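Serine/threonine-protein kinase PknI (Mycobacterium tuberculosis, PDB 5XLL) phosphorylates serine and threonine residues of proteins and helps slow mycobacterial growth within the infected host, its extracellular sensor domain forming a dimer in this structure. Local coordinates at residues L48-M53 with P155-I160; H59-T64 with P149-V154; Q78-P83 with T103-L108. All coordinates share one frame; numbering follows the deposited sequence.

Interaction 1. Residues L48-M53 with P155-I160; sequences LAAATM and PDPATI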
loop_
_atom_site.group_PDB
_atom_site.type_symbol
_atom_site.label_atom_id
_atom_site.label_comp_id
_atom_site.label_asym_id
_atom_site.label_seq_id
_atom_site.Cartn_x
_atom_site.Cartn_y
_atom_site.Cartn_z
ATOM N N LEU B 48 0.483 -2.502 -19.253
ATOM C CA LEU B 48 -0.249 -1.312 -18.831
ATOM C C LEU B 48 -1.707 -1.456 -19.237
ATOM O O LEU B 48 -2.015 -2.103 -20.239
ATOM C CB LEU B 48 0.337 -0.053 -19.476
ATOM C CG LEU B 48 1.819 0.211 -19.249
ATOM C CD1 LEU B 48 2.325 1.414 -20.054
ATOM C CD2 LEU B 48 2.058 0.410 -17.767
ATOM N N ALA B 49 -2.609 -0.871 -18.456
ATOM C CA ALA B 49 -3.997 -0.779 -18.878
ATOM C C ALA B 49 -4.472 0.658 -18.799
ATOM O O ALA B 49 -4.007 1.436 -17.948
ATOM C CB ALA B 49 -4.880 -1.673 -18.060
ATOM N N ALA B 50 -5.395 1.005 -19.695
ATOM C CA ALA B 50 -6.026 2.324 -19.674
ATOM C C ALA B 50 -7.536 2.164 -19.711
ATOM O O ALA B 50 -8.071 1.176 -20.250
ATOM C CB ALA B 50 -5.541 3.212 -20.834
ATOM N N ALA B 51 -8.225 3.141 -19.131
ATOM C CA ALA B 51 -9.671 3.064 -19.022
ATOM C C ALA B 51 -10.308 4.428 -19.240
ATOM O O ALA B 51 -9.852 5.445 -18.681
ATOM C CB ALA B 51 -10.089 2.493 -17.661
ATOM N N THR B 52 -11.368 4.433 -20.050
ATOM C CA THR B 52 -12.162 5.621 -20.274
ATOM C C THR B 52 -13.426 5.473 -19.449
ATOM O O THR B 52 -14.083 4.428 -19.485
ATOM C CB THR B 52 -12.563 5.738 -21.765
ATOM O OG1 THR B 52 -11.394 5.971 -22.558
ATOM C CG2 THR B 52 -13.569 6.872 -21.956
HETATM N N MSE B 53 -13.797 6.508 -18.716
HETATM C CA MSE B 53 -14.970 6.390 -17.868
HETATM C C MSE B 53 -16.268 6.514 -18.666
HETATM O O MSE B 53 -16.393 7.363 -19.560
HETATM C CB MSE B 53 -14.925 7.406 -16.729
HETATM C CG MSE B 53 -16.034 7.189 -15.719
HETATM SE SE MSE B 53 -15.916 8.458 -14.230
HETATM C CE MSE B 53 -17.624 8.003 -13.427
ATOM N N PRO B 155 -7.611 5.184 -25.192
ATOM C CA PRO B 155 -6.274 5.489 -25.722
ATOM C C PRO B 155 -5.334 4.328 -25.451
ATOM O O PRO B 155 -5.637 3.496 -24.582
ATOM C CB PRO B 155 -5.817 6.697 -24.886
ATOM C CG PRO B 155 -7.058 7.185 -24.162
ATOM C CD PRO B 155 -7.948 5.990 -24.003
ATOM N N ASP B 156 -4.225 4.275 -26.189
ATOM C CA ASP B 156 -3.152 3.302 -25.969
ATOM C C ASP B 156 -2.433 3.597 -24.649
ATOM O O ASP B 156 -1.955 4.714 -24.450
ATOM C CB ASP B 156 -2.165 3.380 -27.139
ATOM C CG ASP B 156 -0.831 2.732 -26.829
ATOM O OD1 ASP B 156 0.153 3.466 -26.552
ATOM O OD2 ASP B 156 -0.770 1.482 -26.854
ATOM N N PRO B 157 -2.374 2.607 -23.735
ATOM C CA PRO B 157 -1.745 2.834 -22.420
ATOM C C PRO B 157 -0.328 3.431 -22.515
ATOM O O PRO B 157 0.021 4.317 -21.720
ATOM C CB PRO B 157 -1.697 1.431 -21.809
ATOM C CG PRO B 157 -2.846 0.695 -22.445
ATOM C CD PRO B 157 -3.024 1.282 -23.829
ATOM N N ALA B 158 0.458 2.966 -23.487
ATOM C CA ALA B 158 1.813 3.474 -23.727
ATOM C C ALA B 158 1.853 4.934 -24.188
ATOM O O ALA B 158 2.905 5.572 -24.107
ATOM C CB ALA B 158 2.562 2.577 -24.724
ATOM N N THR B 159 0.726 5.448 -24.693
ATOM C CA THR B 159 0.590 6.886 -24.948
ATOM C C THR B 159 0.680 7.571 -23.584
ATOM O O THR B 159 0.304 6.971 -22.570
ATOM C CB THR B 159 -0.752 7.260 -25.660
ATOM O OG1 THR B 159 -0.938 6.441 -26.826
ATOM C CG2 THR B 159 -0.762 8.728 -26.072
ATOM N N ILE B 160 1.144 8.824 -23.576
ATOM C CA ILE B 160 1.718 9.484 -22.392
ATOM C C ILE B 160 3.027 8.771 -21.995
ATOM O O ILE B 160 3.882 8.481 -22.848
ATOM C CB ILE B 160 0.722 9.630 -21.167
ATOM C CG1 ILE B 160 0.749 11.055 -20.596
ATOM C CG2 ILE B 160 1.048 8.633 -20.051
ATOM C CD1 ILE B 160 2.050 11.421 -19.901
#
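Pro157 lays one side of its ring against strand 48-53, between the side chains of Leu48 and Ala50. Its CB meets CB of Leu48 at 3.4 Å, tighter than ordinary van der Waals contact. Its CG lies 4.0 Å from CB of Ala50 and 3.8 Å from N of the same residue. The ring edge CB-CG therefore lies along the backbone from Leu48 to Ala50. Leu48 holds CG beside its backbone N (chi1 -56°), and this lets CD1 reach past the proline to 4.2 Å from N of Ala158. Ala50 points its methyl at the other segment as well, where it touches the carbonyl O of Pro155 at 3.8 Å. Strand 47-53 is the second strand of the antiparallel sheet of the extracellular sensor domain. The segment 155-160 belongs to the tail that follows the last strand, 135-142. It runs back across one face of the sheet, roughly against the direction of the strand. A type I beta turn from Asp156 to Thr159 carries Pro157 at its second position. Thr159 N bonds to Asp156 O at 2.8 Å to close it, although Thr159 is poorly ordered. At the other end of the contact, Thr52 and Pro155 pass each other at a slant, with Thr52 OG1 3.7 Å from Pro155 CD. That hydroxyl is hydrogen-bonded to the carbonyl O of Thr153.

Interaction 2. Residues H59-T64 with P149-V154; sequences HTQAKT and PPAVTV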
loop_
_atom_site.group_PDB
_atom_site.type_symbol
_atom_site.label_atom_id
_atom_site.label_comp_id
_atom_site.label_asym_id
_atom_site.label_seq_id
_atom_site.Cartn_x
_atom_site.Cartn_y
_atom_site.Cartn_z
ATOM N N HIS B 59 -24.287 3.256 -20.010
ATOM C CA HIS B 59 -22.965 2.615 -20.034
ATOM C C HIS B 59 -22.465 2.407 -21.453
ATOM O O HIS B 59 -21.351 1.910 -21.653
ATOM C CB HIS B 59 -22.981 1.257 -19.308
ATOM C CG HIS B 59 -23.525 1.315 -17.915
ATOM N ND1 HIS B 59 -23.639 2.491 -17.203
ATOM C CD2 HIS B 59 -24.007 0.338 -17.104
ATOM C CE1 HIS B 59 -24.160 2.238 -16.015
ATOM N NE2 HIS B 59 -24.385 0.937 -15.929
ATOM N N THR B 60 -23.290 2.770 -22.434
ATOM C CA THR B 60 -22.878 2.672 -23.825
ATOM C C THR B 60 -22.090 3.907 -24.235
ATOM O O THR B 60 -21.441 3.913 -25.277
ATOM C CB THR B 60 -24.088 2.493 -24.784
ATOM O OG1 THR B 60 -24.903 3.667 -24.758
ATOM C CG2 THR B 60 -24.935 1.289 -24.375
ATOM N N GLN B 61 -22.143 4.954 -23.416
ATOM C CA GLN B 61 -21.547 6.227 -23.806
ATOM C C GLN B 61 -20.393 6.641 -22.892
ATOM O O GLN B 61 -20.389 6.338 -21.695
ATOM C CB GLN B 61 -22.619 7.333 -23.850
ATOM C CG GLN B 61 -23.906 6.965 -24.624
ATOM C CD GLN B 61 -23.691 6.847 -26.133
ATOM O OE1 GLN B 61 -22.859 7.557 -26.712
ATOM N NE2 GLN B 61 -24.447 5.948 -26.777
ATOM N N ALA B 62 -19.410 7.332 -23.463
ATOM C CA ALA B 62 -18.322 7.901 -22.687
ATOM C C ALA B 62 -18.911 8.973 -21.789
ATOM O O ALA B 62 -19.856 9.659 -22.185
ATOM C CB ALA B 62 -17.282 8.507 -23.602
ATOM N N LYS B 63 -18.388 9.104 -20.576
ATOM C CA LYS B 63 -18.797 10.204 -19.696
ATOM C C LYS B 63 -18.278 11.541 -20.253
ATOM O O LYS B 63 -17.116 11.637 -20.686
ATOM C CB LYS B 63 -18.260 9.968 -18.273
ATOM C CG LYS B 63 -18.432 11.162 -17.301
ATOM C CD LYS B 63 -19.773 11.126 -16.572
ATOM C CE LYS B 63 -20.006 12.404 -15.733
ATOM N NZ LYS B 63 -20.327 13.612 -16.563
ATOM N N THR B 64 -19.134 12.566 -20.265
ATOM C CA THR B 64 -18.689 13.909 -20.671
ATOM C C THR B 64 -18.880 14.958 -19.578
ATOM O O THR B 64 -19.829 14.870 -18.792
ATOM C CB THR B 64 -19.375 14.436 -21.966
ATOM O OG1 THR B 64 -20.769 14.108 -21.947
ATOM C CG2 THR B 64 -18.701 13.874 -23.208
ATOM N N PRO B 149 -17.942 -0.898 -25.597
ATOM C CA PRO B 149 -19.065 -0.265 -26.311
ATOM C C PRO B 149 -18.518 0.355 -27.585
ATOM O O PRO B 149 -17.448 0.981 -27.542
ATOM C CB PRO B 149 -19.529 0.855 -25.360
ATOM C CG PRO B 149 -18.683 0.704 -24.082
ATOM C CD PRO B 149 -17.458 -0.074 -24.476
ATOM N N PRO B 150 -19.239 0.200 -28.710
ATOM C CA PRO B 150 -18.723 0.655 -30.011
ATOM C C PRO B 150 -18.485 2.167 -30.072
ATOM O O PRO B 150 -17.594 2.630 -30.810
ATOM C CB PRO B 150 -19.835 0.253 -30.993
ATOM C CG PRO B 150 -21.090 0.153 -30.138
ATOM C CD PRO B 150 -20.603 -0.355 -28.804
ATOM N N ALA B 151 -19.266 2.934 -29.311
ATOM C CA ALA B 151 -19.164 4.394 -29.390
ATOM C C ALA B 151 -17.992 4.990 -28.604
ATOM O O ALA B 151 -17.951 6.204 -28.416
ATOM C CB ALA B 151 -20.474 5.042 -28.938
ATOM N N VAL B 152 -17.048 4.158 -28.151
ATOM C CA VAL B 152 -16.051 4.591 -27.150
ATOM C C VAL B 152 -14.619 4.155 -27.456
ATOM O O VAL B 152 -14.329 2.964 -27.585
ATOM C CB VAL B 152 -16.419 4.092 -25.721
ATOM C CG1 VAL B 152 -15.280 4.347 -24.732
ATOM C CG2 VAL B 152 -17.691 4.750 -25.236
ATOM N N THR B 153 -13.719 5.123 -27.555
ATOM C CA THR B 153 -12.312 4.811 -27.778
ATOM C C THR B 153 -11.625 4.673 -26.426
ATOM O O THR B 153 -12.027 5.314 -25.451
ATOM C CB THR B 153 -11.594 5.945 -28.535
ATOM O OG1 THR B 153 -10.989 6.837 -27.589
ATOM C CG2 THR B 153 -12.579 6.730 -29.402
ATOM N N VAL B 154 -10.593 3.845 -26.354
ATOM C CA VAL B 154 -9.690 3.917 -25.229
ATOM C C VAL B 154 -8.310 4.207 -25.783
ATOM O O VAL B 154 -7.885 3.576 -26.753
ATOM C CB VAL B 154 -9.718 2.630 -24.389
ATOM C CG1 VAL B 154 -8.770 2.752 -23.198
ATOM C CG2 VAL B 154 -11.138 2.365 -23.923
#
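Val152 sets CG1 anti to its backbone N (chi1 171°), which leaves CG2 beside that N and facing residues 60 to 62. CG2 touches all three of these residues. It lies 3.6 Å from the backbone N of Ala62 and also packs on the methyl of that alanine. O of Thr60 is 3.8 Å from the same CG2. Gln61 starts away from the other segment, with CG beside its own N (chi1 -49°). A bend at chi2 (-69°) then brings the amide back. Its OE1 comes to 4.1 Å from the methyl of Ala151. The other end of the amide, NE2, makes a weak hydrogen bond to OG1 of Thr60, and that hydroxyl is also bonded to Asp58.

The carbonyl O of Thr60 is met by three side chains of the opposing segment. CB of Pro149 is closest at 3.6 Å, and the Ala151 methyl and Val152 CG2 also approach it. CG of Pro149 touches O of His59 at 3.8 Å. These are packing contacts of carbons on backbone polar atoms. A type I beta turn from Pro149 to Val152 presents the three side chains together.

The contact is a surface one between two loops. Segment 59-64 lies in the loop between strands 47-53 and 70-75, and segment 149-154 follows strand 135-142. The imidazole of His59 turns from the contact and stacks on Trp35. Beneath the loops, Val152 rests on Thr52 of strand 47-53 and on Ala37 of strand 36-42.

Interaction 3. Residues Q78-P83 with T103-L108; sequences QWKSRP and TQLLAL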
loop_
_atom_site.group_PDB
_atom_site.type_symbol
_atom_site.label_atom_id
_atom_site.label_comp_id
_atom_site.label_asym_id
_atom_site.label_seq_id
_atom_site.Cartn_x
_atom_site.Cartn_y
_atom_site.Cartn_z
ATOM N N GLN B 78 -0.210 -7.482 -8.885
ATOM C CA GLN B 78 -1.440 -6.677 -8.863
ATOM C C GLN B 78 -1.519 -5.541 -9.893
ATOM O O GLN B 78 -0.492 -5.038 -10.380
ATOM C CB GLN B 78 -1.688 -6.095 -7.461
ATOM C CG GLN B 78 -0.759 -4.940 -7.117
ATOM C CD GLN B 78 -1.003 -4.398 -5.727
ATOM O OE1 GLN B 78 -1.872 -4.895 -5.003
ATOM N NE2 GLN B 78 -0.233 -3.381 -5.336
ATOM N N TRP B 79 -2.750 -5.142 -10.217
ATOM C CA TRP B 79 -2.965 -3.910 -10.967
ATOM C C TRP B 79 -2.991 -2.756 -9.987
ATOM O O TRP B 79 -3.722 -2.803 -8.996
ATOM C CB TRP B 79 -4.293 -3.952 -11.720
ATOM C CG TRP B 79 -4.311 -4.941 -12.847
ATOM C CD1 TRP B 79 -4.909 -6.173 -12.859
ATOM C CD2 TRP B 79 -3.717 -4.767 -14.146
ATOM N NE1 TRP B 79 -4.728 -6.773 -14.092
ATOM C CE2 TRP B 79 -3.989 -5.934 -14.893
ATOM C CE3 TRP B 79 -2.980 -3.728 -14.747
ATOM C CZ2 TRP B 79 -3.548 -6.097 -16.216
ATOM C CZ3 TRP B 79 -2.540 -3.893 -16.050
ATOM C CH2 TRP B 79 -2.831 -5.068 -16.773
ATOM N N LYS B 80 -2.203 -1.723 -10.264
ATOM C CA LYS B 80 -2.225 -0.527 -9.445
ATOM C C LYS B 80 -2.209 0.765 -10.269
ATOM O O LYS B 80 -1.439 0.901 -11.215
ATOM C CB LYS B 80 -1.049 -0.528 -8.474
ATOM C CG LYS B 80 -0.910 0.810 -7.746
ATOM C CD LYS B 80 -0.956 0.652 -6.232
ATOM C CE LYS B 80 0.417 0.361 -5.683
ATOM N NZ LYS B 80 1.465 1.187 -6.356
ATOM N N SER B 81 -3.058 1.718 -9.897
ATOM C CA SER B 81 -3.040 3.031 -10.526
ATOM C C SER B 81 -2.028 3.962 -9.851
ATOM O O SER B 81 -1.502 3.654 -8.775
ATOM C CB SER B 81 -4.430 3.664 -10.477
ATOM O OG SER B 81 -4.770 4.132 -9.175
ATOM N N ARG B 82 -1.768 5.106 -10.485
ATOM C CA ARG B 82 -0.852 6.110 -9.938
ATOM C C ARG B 82 -1.504 6.953 -8.868
ATOM O O ARG B 82 -2.679 7.332 -8.985
ATOM C CB ARG B 82 -0.367 7.059 -11.034
ATOM C CG ARG B 82 0.533 6.416 -12.043
ATOM C CD ARG B 82 1.614 5.582 -11.374
ATOM N NE ARG B 82 2.372 4.847 -12.386
ATOM C CZ ARG B 82 1.940 3.731 -12.967
ATOM N NH1 ARG B 82 0.755 3.215 -12.627
ATOM N NH2 ARG B 82 2.688 3.132 -13.888
ATOM N N PRO B 83 -0.732 7.282 -7.832
ATOM C CA PRO B 83 -1.245 8.127 -6.756
ATOM C C PRO B 83 -1.669 9.474 -7.312
ATOM O O PRO B 83 -0.862 10.133 -7.978
ATOM C CB PRO B 83 -0.025 8.290 -5.842
ATOM C CG PRO B 83 0.779 7.023 -6.063
ATOM C CD PRO B 83 0.611 6.743 -7.538
ATOM N N THR B 103 -3.204 11.621 -0.938
ATOM C CA THR B 103 -2.816 10.845 -2.103
ATOM C C THR B 103 -3.807 9.676 -2.226
ATOM O O THR B 103 -4.110 9.020 -1.216
ATOM C CB THR B 103 -1.370 10.355 -1.956
ATOM O OG1 THR B 103 -0.483 11.340 -2.510
ATOM C CG2 THR B 103 -1.157 9.041 -2.660
ATOM N N GLN B 104 -4.347 9.450 -3.431
ATOM C CA GLN B 104 -5.268 8.326 -3.670
ATOM C C GLN B 104 -4.867 7.451 -4.836
ATOM O O GLN B 104 -4.491 7.955 -5.889
ATOM C CB GLN B 104 -6.679 8.826 -3.951
ATOM C CG GLN B 104 -7.188 9.822 -2.950
ATOM C CD GLN B 104 -8.578 10.298 -3.301
ATOM O OE1 GLN B 104 -9.158 9.863 -4.308
ATOM N NE2 GLN B 104 -9.130 11.192 -2.471
ATOM N N LEU B 105 -4.988 6.141 -4.659
ATOM C CA LEU B 105 -4.829 5.197 -5.760
ATOM C C LEU B 105 -5.782 4.020 -5.599
ATOM O O LEU B 105 -6.448 3.885 -4.560
ATOM C CB LEU B 105 -3.396 4.686 -5.851
ATOM C CG LEU B 105 -2.748 4.068 -4.604
ATOM C CD1 LEU B 105 -3.329 2.707 -4.227
ATOM C CD2 LEU B 105 -1.224 3.964 -4.810
ATOM N N LEU B 106 -5.795 3.151 -6.612
ATOM C CA LEU B 106 -6.578 1.918 -6.589
ATOM C C LEU B 106 -5.656 0.745 -6.844
ATOM O O LEU B 106 -4.871 0.756 -7.806
ATOM C CB LEU B 106 -7.649 1.934 -7.685
ATOM C CG LEU B 106 -8.497 0.664 -7.847
ATOM C CD1 LEU B 106 -9.274 0.377 -6.568
ATOM C CD2 LEU B 106 -9.460 0.825 -9.019
ATOM N N ALA B 107 -5.753 -0.279 -6.004
ATOM C CA ALA B 107 -4.997 -1.500 -6.251
ATOM C C ALA B 107 -5.988 -2.634 -6.512
ATOM O O ALA B 107 -6.994 -2.756 -5.815
ATOM C CB ALA B 107 -4.091 -1.819 -5.063
ATOM N N LEU B 108 -5.709 -3.464 -7.509
ATOM C CA LEU B 108 -6.649 -4.503 -7.910
ATOM C C LEU B 108 -5.955 -5.854 -8.172
ATOM O O LEU B 108 -5.137 -5.976 -9.083
ATOM C CB LEU B 108 -7.425 -4.043 -9.148
ATOM C CG LEU B 108 -8.936 -3.757 -9.083
ATOM C CD1 LEU B 108 -9.411 -3.138 -7.784
ATOM C CD2 LEU B 108 -9.349 -2.885 -10.272
#
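Trp79 and Leu108 bond to each other through both backbone groups. Trp79 N gives its hydrogen to Leu108 O at 2.8 Å, and Leu108 N gives its own to Trp79 O at 2.6 Å. Further along, Ser81 N donates to Leu106 O at 2.9 Å. The return bond is made by a side chain: Leu106 N donates to Ser81 OG at 2.9 Å, with an N-H...O angle of 158°. Ser81 places OG between its backbone N and carbonyl carbon (chi1 74°), which turns the hydroxyl towards the partner strand. These are neighbouring strands of an antiparallel beta hairpin, 78-91 with 97-110, inside the sheet of the sensor domain. Trp79 pairs with Leu108 as a hydrogen-bonded pair, and Lys80 with Ala107 as a non-hydrogen-bonded one. Leu106 O also receives a CA-H...O contact from Lys80. On the far edges of the two strands the backbone has other partners: Lys80 bonds to Gln73, and Leu105 and Ala107 bond to Val121 and Glu119 of strand 116-124. On the Lys80 side, the bent lysine chain crosses Leu105, with Lys80 CD 3.6 Å from Leu105 CD2. Pro83 lies alongside the same leucine. CB of Pro83 presses on CG2 of Thr103 at 3.5 Å. The Trp79 indole meets Phe74 edge-to-face.

How the interactions relate
Interactions 1 and 2 use consecutive halves of one tail, 149-160, lying against strand 47-53 and the loop after it. Their centres are 14 Å apart, and they are joined directly. Met53 O and Lys63 N are 2.8 Å apart, a probable hydrogen bond between the strand and the following loop. Interaction 3 belongs to the same sheet as strand 47-53, with strand 70-75 between them. It touches interaction 1 where CZ3 of Trp79 packs on CB of Ala49 at 3.8 Å. Interactions 2 and 3 do not meet; their nearest atoms are about 12 Å apart. Within interaction 3, Gln78 packs on Gln78 of the second subunit, so this contact borders the dimer interface.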